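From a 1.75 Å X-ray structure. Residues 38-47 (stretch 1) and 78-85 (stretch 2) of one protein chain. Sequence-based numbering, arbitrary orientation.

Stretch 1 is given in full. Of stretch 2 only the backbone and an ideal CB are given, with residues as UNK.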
ATOM      1  N   SER B  38     -11.426 -22.658  -3.386  1.00 28.38           N
ATOM      2  CA  SER B  38     -12.643 -22.797  -4.174  1.00 27.50           C
ATOM      3  C   SER B  38     -13.816 -22.261  -3.358  1.00 27.59           C
ATOM      4  O   SER B  38     -13.813 -22.350  -2.131  1.00 27.33           O
ATOM      5  CB  SER B  38     -12.880 -24.266  -4.537  1.00 28.12           C
ATOM      6  OG  SER B  38     -12.901 -25.087  -3.381  1.00 29.14           O
ATOM      7  N   LEU B  39     -14.813 -21.707  -4.039  1.00 26.19           N
ATOM      8  CA  LEU B  39     -15.974 -21.147  -3.363  1.00 27.49           C
ATOM      9  C   LEU B  39     -16.670 -22.126  -2.423  1.00 28.72           C
ATOM     10  O   LEU B  39     -17.196 -21.726  -1.382  1.00 26.87           O
ATOM     11  CB  LEU B  39     -16.992 -20.628  -4.382  1.00 27.70           C
ATOM     12  CG  LEU B  39     -16.567 -19.503  -5.334  1.00 28.01           C
ATOM     13  CD1 LEU B  39     -17.764 -19.099  -6.194  1.00 25.95           C
ATOM     14  CD2 LEU B  39     -16.052 -18.307  -4.542  1.00 28.36           C
ATOM     15  N   ASN B  40     -16.677 -23.407  -2.777  1.00 27.93           N
ATOM     16  CA  ASN B  40     -17.345 -24.387  -1.934  1.00 28.01           C
ATOM     17  C   ASN B  40     -16.537 -24.753  -0.704  1.00 27.54           C
ATOM     18  O   ASN B  40     -17.087 -24.856   0.395  1.00 27.68           O
ATOM     19  CB  ASN B  40     -17.661 -25.659  -2.720  1.00 30.25           C
ATOM     20  CG  ASN B  40     -18.503 -26.628  -1.918  1.00 31.72           C
ATOM     21  OD1 ASN B  40     -19.625 -26.310  -1.533  1.00 32.01           O
ATOM     22  ND2 ASN B  40     -17.962 -27.811  -1.653  1.00 33.87           N
ATOM     23  N   TYR B  41     -15.236 -24.955  -0.888  1.00 24.83           N
ATOM     24  CA  TYR B  41     -14.363 -25.311   0.218  1.00 25.97           C
ATOM     25  C   TYR B  41     -14.452 -24.257   1.317  1.00 24.56           C
ATOM     26  O   TYR B  41     -14.592 -24.587   2.492  1.00 25.57           O
ATOM     27  CB  TYR B  41     -12.915 -25.417  -0.259  1.00 26.41           C
ATOM     28  CG  TYR B  41     -11.960 -25.972   0.777  1.00 28.40           C
ATOM     29  CD1 TYR B  41     -11.989 -27.324   1.127  1.00 28.65           C
ATOM     30  CD2 TYR B  41     -11.017 -25.151   1.395  1.00 28.82           C
ATOM     31  CE1 TYR B  41     -11.094 -27.845   2.063  1.00 30.07           C
ATOM     32  CE2 TYR B  41     -10.121 -25.661   2.333  1.00 30.14           C
ATOM     33  CZ  TYR B  41     -10.164 -27.009   2.660  1.00 29.56           C
ATOM     34  OH  TYR B  41      -9.267 -27.514   3.575  1.00 32.44           O
ATOM     35  N   VAL B  42     -14.377 -22.988   0.929  1.00 22.36           N
ATOM     36  CA  VAL B  42     -14.434 -21.906   1.905  1.00 21.27           C
ATOM     37  C   VAL B  42     -15.834 -21.760   2.491  1.00 20.74           C
ATOM     38  O   VAL B  42     -15.986 -21.512   3.686  1.00 20.60           O
ATOM     39  CB  VAL B  42     -13.989 -20.564   1.285  1.00 19.98           C
ATOM     40  CG1 VAL B  42     -13.898 -19.503   2.373  1.00 16.91           C
ATOM     41  CG2 VAL B  42     -12.628 -20.734   0.613  1.00 18.58           C
ATOM     42  N   LYS B  43     -16.854 -21.925   1.656  1.00 20.97           N
ATOM     43  CA  LYS B  43     -18.227 -21.826   2.130  1.00 22.97           C
ATOM     44  C   LYS B  43     -18.480 -22.854   3.233  1.00 23.13           C
ATOM     45  O   LYS B  43     -18.998 -22.514   4.299  1.00 24.06           O
ATOM     46  CB  LYS B  43     -19.208 -22.044   0.974  1.00 23.57           C
ATOM     47  CG  LYS B  43     -20.671 -22.019   1.389  1.00 25.84           C
ATOM     48  CD  LYS B  43     -21.596 -22.070   0.183  1.00 26.82           C
ATOM     49  CE  LYS B  43     -23.047 -22.259   0.601  1.00 27.57           C
ATOM     50  NZ  LYS B  43     -23.274 -23.605   1.214  1.00 28.90           N
ATOM     51  N   GLU B  44     -18.102 -24.106   2.984  1.00 23.25           N
ATOM     52  CA  GLU B  44     -18.298 -25.172   3.967  1.00 22.76           C
ATOM     53  C   GLU B  44     -17.552 -24.891   5.268  1.00 21.60           C
ATOM     54  O   GLU B  44     -18.008 -25.269   6.353  1.00 20.42           O
ATOM     55  CB  GLU B  44     -17.844 -26.523   3.397  1.00 25.33           C
ATOM     56  CG  GLU B  44     -18.497 -26.890   2.073  1.00 28.71           C
ATOM     57  CD  GLU B  44     -18.414 -28.378   1.762  1.00 31.05           C
ATOM     58  OE1 GLU B  44     -17.337 -28.980   1.967  1.00 31.44           O
ATOM     59  OE2 GLU B  44     -19.430 -28.943   1.301  1.00 33.06           O
ATOM     60  N   LYS B  45     -16.399 -24.236   5.162  1.00 19.49           N
ATOM     61  CA  LYS B  45     -15.614 -23.899   6.342  1.00 19.93           C
ATOM     62  C   LYS B  45     -16.369 -22.860   7.171  1.00 17.86           C
ATOM     63  O   LYS B  45     -16.450 -22.979   8.391  1.00 17.33           O
ATOM     64  CB  LYS B  45     -14.242 -23.361   5.937  1.00 20.88           C
ATOM     65  CG  LYS B  45     -13.315 -24.413   5.342  1.00 24.48           C
ATOM     66  CD  LYS B  45     -12.822 -25.367   6.411  1.00 26.78           C
ATOM     67  CE  LYS B  45     -11.878 -26.420   5.845  1.00 29.30           C
ATOM     68  NZ  LYS B  45     -12.568 -27.369   4.932  1.00 32.56           N
ATOM     69  N   LEU B  46     -16.921 -21.851   6.503  1.00 17.97           N
ATOM     70  CA  LEU B  46     -17.694 -20.812   7.192  1.00 18.30           C
ATOM     71  C   LEU B  46     -18.907 -21.446   7.867  1.00 19.26           C
ATOM     72  O   LEU B  46     -19.250 -21.115   9.005  1.00 17.28           O
ATOM     73  CB  LEU B  46     -18.187 -19.751   6.207  1.00 18.62           C
ATOM     74  CG  LEU B  46     -17.176 -18.801   5.562  1.00 20.28           C
ATOM     75  CD1 LEU B  46     -17.881 -17.953   4.517  1.00 19.57           C
ATOM     76  CD2 LEU B  46     -16.545 -17.916   6.630  1.00 18.62           C
ATOM     77  N   GLU B  47     -19.559 -22.358   7.153  1.00 18.25           N
ATOM     78  CA  GLU B  47     -20.735 -23.034   7.681  1.00 18.77           C
ATOM     79  C   GLU B  47     -20.389 -23.933   8.862  1.00 19.44           C
ATOM     80  O   GLU B  47     -21.182 -24.070   9.792  1.00 20.11           O
ATOM     81  CB  GLU B  47     -21.409 -23.859   6.583  1.00 21.16           C
ATOM     82  CG  GLU B  47     -21.825 -23.024   5.385  1.00 23.21           C
ATOM     83  CD  GLU B  47     -22.534 -23.830   4.312  1.00 25.87           C
ATOM     84  OE1 GLU B  47     -22.059 -24.934   3.980  1.00 28.03           O
ATOM     85  OE2 GLU B  47     -23.561 -23.349   3.792  1.00 28.37           O
ATOM     86  N   UNK B  78     -17.584 -11.648  -3.040  1.00 25.14           N
ATOM     87  CA  UNK B  78     -18.910 -11.488  -3.622  1.00 26.48           C
ATOM     88  C   UNK B  78     -19.869 -12.562  -3.135  1.00 25.21           C
ATOM     89  O   UNK B  78     -20.995 -12.271  -2.739  1.00 25.73           O
ATOM     90  CB  UNK B  78     -18.825 -11.518  -5.149  1.00 26.48           C
ATOM     91  N   UNK B  79     -19.407 -13.805  -3.160  1.00 26.09           N
ATOM     92  CA  UNK B  79     -20.225 -14.940  -2.759  1.00 27.31           C
ATOM     93  C   UNK B  79     -20.300 -15.248  -1.266  1.00 25.77           C
ATOM     94  O   UNK B  79     -21.341 -15.680  -0.774  1.00 26.17           O
ATOM     95  CB  UNK B  79     -19.703 -16.186  -3.478  1.00 27.31           C
ATOM     96  N   UNK B  80     -19.209 -15.025  -0.541  1.00 24.25           N
ATOM     97  CA  UNK B  80     -19.188 -15.353   0.878  1.00 21.93           C
ATOM     98  C   UNK B  80     -19.406 -14.227   1.888  1.00 21.23           C
ATOM     99  O   UNK B  80     -19.788 -14.492   3.027  1.00 21.14           O
ATOM    100  CB  UNK B  80     -17.838 -16.002   1.188  1.00 21.93           C
ATOM    101  N   UNK B  81     -19.166 -12.980   1.499  1.00 20.44           N
ATOM    102  CA  UNK B  81     -19.373 -11.879   2.437  1.00 20.27           C
ATOM    103  C   UNK B  81     -20.806 -11.835   2.971  1.00 19.56           C
ATOM    104  O   UNK B  81     -21.037 -11.478   4.129  1.00 19.89           O
ATOM    105  CB  UNK B  81     -19.032 -10.549   1.762  1.00 20.27           C
ATOM    106  N   UNK B  82     -21.794 -12.183   2.132  1.00 18.66           N
ATOM    107  CA  UNK B  82     -23.174 -12.156   2.626  1.00 19.42           C
ATOM    108  C   UNK B  82     -23.422 -13.258   3.659  1.00 19.36           C
ATOM    109  O   UNK B  82     -24.427 -13.246   4.370  1.00 20.28           O
ATOM    110  CB  UNK B  82     -24.155 -12.304   1.461  1.00 19.42           C
ATOM    111  N   UNK B  83     -22.492 -14.204   3.747  1.00 18.63           N
ATOM    112  CA  UNK B  83     -22.647 -15.332   4.656  1.00 18.85           C
ATOM    113  C   UNK B  83     -21.751 -15.315   5.889  1.00 19.68           C
ATOM    114  O   UNK B  83     -21.891 -16.168   6.763  1.00 22.49           O
ATOM    115  CB  UNK B  83     -22.388 -16.627   3.883  1.00 18.85           C
ATOM    116  N   UNK B  84     -20.832 -14.361   5.965  1.00 16.40           N
ATOM    117  CA  UNK B  84     -19.930 -14.275   7.107  1.00 15.75           C
ATOM    118  C   UNK B  84     -20.360 -13.121   8.012  1.00 14.54           C
ATOM    119  O   UNK B  84     -20.796 -12.079   7.526  1.00 14.27           O
ATOM    120  CB  UNK B  84     -18.483 -14.091   6.645  1.00 15.75           C
ATOM    121  N   UNK B  85     -20.240 -13.305   9.324  1.00 13.56           N
ATOM    122  CA  UNK B  85     -20.635 -12.260  10.268  1.00 12.21           C
ATOM    123  C   UNK B  85     -19.835 -10.988  10.029  1.00 10.46           C
ATOM    124  O   UNK B  85     -20.369  -9.881  10.132  1.00 10.73           O
ATOM    125  CB  UNK B  85     -20.447 -12.738  11.709  1.00 12.21           C
TER

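Stretch 1 runs as a helix from Leu39, with Ser38 at its N-cap, and the side chains it offers to the second segment come from Leu39, Val42, Lys43 and Leu46, spaced three or four residues apart on one side of the helix. No donor or acceptor of stretch 1 bonds across, so the test at each position is mainly one of shape.

Position 78 is helical (phi/psi -56/-47), its CA-to-CB bond points sideways, and no atom of stretch 1 lies within 5.5 Å of its ideal CB. Almost any helix-compatible residue would suit. It is Glu78, whose OE2 is hydrogen-bonded elsewhere in the structure.

Position 79 points toward stretch 1, and its ideal CB lies 4.4 Å from Leu39 CD2. The neighbour is an apolar leucine end, so a leucine, a methionine or the aliphatic part of a longer polar chain could pack there. The deposited residue is Glu79. Its chi1 and chi2 are both m, and its CG comes 3.8 Å from Leu39 CD1; the contact is made through a methylene, and the carboxylate finds no salt-bridge partner in stretch 1.

Position 80 faces the helix most productively. Its CA is 6.7 Å from that of Lys43, and its ideal CB stands 3.9 Å from Leu46 CD1 and 5.4 Å from Val42 CG1. The distance to Val42 leaves room for further atoms beyond CB, and the surroundings are largely hydrocarbon. Leucine, isoleucine or methionine would be reasonable, whereas a charge would find no partner. Leu80 occupies it, with chi1 m and chi2 t, as a knob in the hole formed by Leu39, Val42, Lys43 and Leu46. Its CD1 approaches Val42 CG1 to 3.3 Å, a tight apolar contact, while its CD2 lies 3.7 Å from Lys43 CB and its CB 3.8 Å from Leu46 CD1.

Position 81 points away, so stretch 1 sets no requirement; the residue is Ser81. At 82, phi is -69°, compatible with proline among many others, and stretch 1 is out of reach. It is Pro82.

Position 83 points toward stretch 1 again, with its ideal CB 4.7 Å from Leu46 CD1. The long aliphatic chain of Lys43 runs nearby, favouring a medium or large apolar residue, although a polar chain could also be tolerated at this looser spacing. Leu83, with chi1 m and chi2 t, places CD1 4.4 Å from Lys43 CE. The lysine's charge is engaged within its own helix, where NZ forms a salt bridge with Glu47 OE2 at 2.6 Å.

Position 84 has an extended backbone (-105/143). Its CB points sideways, 4.3 Å from Leu46 CD2, so a small residue such as alanine, serine or threonine would fit beside that methyl. Ser84 is found, its OG 4.1 Å from Leu46 CD2.

Position 85 also points sideways, with nothing of stretch 1 within 5.5 Å of its ideal CB, leaving the choice open. Asp85 is present, and both carboxylate oxygens are hydrogen-bonded elsewhere in the structure.

Stretch 2, residues 78-85: EELSPLSD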
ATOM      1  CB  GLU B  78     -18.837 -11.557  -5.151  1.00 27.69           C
ATOM      2  CG  GLU B  78     -17.881 -10.569  -5.784  1.00 31.09           C
ATOM      3  CD  GLU B  78     -17.926 -10.613  -7.303  1.00 34.49           C
ATOM      4  OE1 GLU B  78     -17.768 -11.715  -7.877  1.00 34.22           O
ATOM      5  OE2 GLU B  78     -18.116  -9.542  -7.919  1.00 35.19           O
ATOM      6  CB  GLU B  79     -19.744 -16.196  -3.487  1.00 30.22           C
ATOM      7  CG  GLU B  79     -19.775 -16.081  -5.001  1.00 34.12           C
ATOM      8  CD  GLU B  79     -21.145 -15.704  -5.516  1.00 35.84           C
ATOM      9  OE1 GLU B  79     -22.124 -16.400  -5.169  1.00 37.41           O
ATOM     10  OE2 GLU B  79     -21.244 -14.714  -6.270  1.00 38.25           O
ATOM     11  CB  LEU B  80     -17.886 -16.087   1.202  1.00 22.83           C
ATOM     12  CG  LEU B  80     -17.647 -17.343   0.355  1.00 23.65           C
ATOM     13  CD1 LEU B  80     -16.309 -17.963   0.719  1.00 24.88           C
ATOM     14  CD2 LEU B  80     -18.774 -18.342   0.582  1.00 25.30           C
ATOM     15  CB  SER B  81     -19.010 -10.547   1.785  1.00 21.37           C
ATOM     16  OG  SER B  81     -17.606 -10.465   1.598  1.00 25.15           O
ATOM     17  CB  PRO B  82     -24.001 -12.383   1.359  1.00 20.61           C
ATOM     18  CG  PRO B  82     -23.139 -11.810   0.272  1.00 19.03           C
ATOM     19  CD  PRO B  82     -21.765 -12.310   0.663  1.00 19.50           C
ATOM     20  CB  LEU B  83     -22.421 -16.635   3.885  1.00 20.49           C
ATOM     21  CG  LEU B  83     -23.228 -16.789   2.592  1.00 22.02           C
ATOM     22  CD1 LEU B  83     -22.837 -18.095   1.896  1.00 24.58           C
ATOM     23  CD2 LEU B  83     -24.721 -16.761   2.909  1.00 22.18           C
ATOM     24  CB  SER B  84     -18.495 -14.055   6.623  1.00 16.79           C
ATOM     25  OG  SER B  84     -17.581 -14.084   7.703  1.00 16.83           O
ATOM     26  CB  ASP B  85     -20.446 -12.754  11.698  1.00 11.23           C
ATOM     27  CG  ASP B  85     -21.195 -14.042  11.961  1.00 14.92           C
ATOM     28  OD1 ASP B  85     -22.435 -13.990  12.150  1.00 16.41           O
ATOM     29  OD2 ASP B  85     -20.550 -15.108  11.955  1.00 13.29           O
TER
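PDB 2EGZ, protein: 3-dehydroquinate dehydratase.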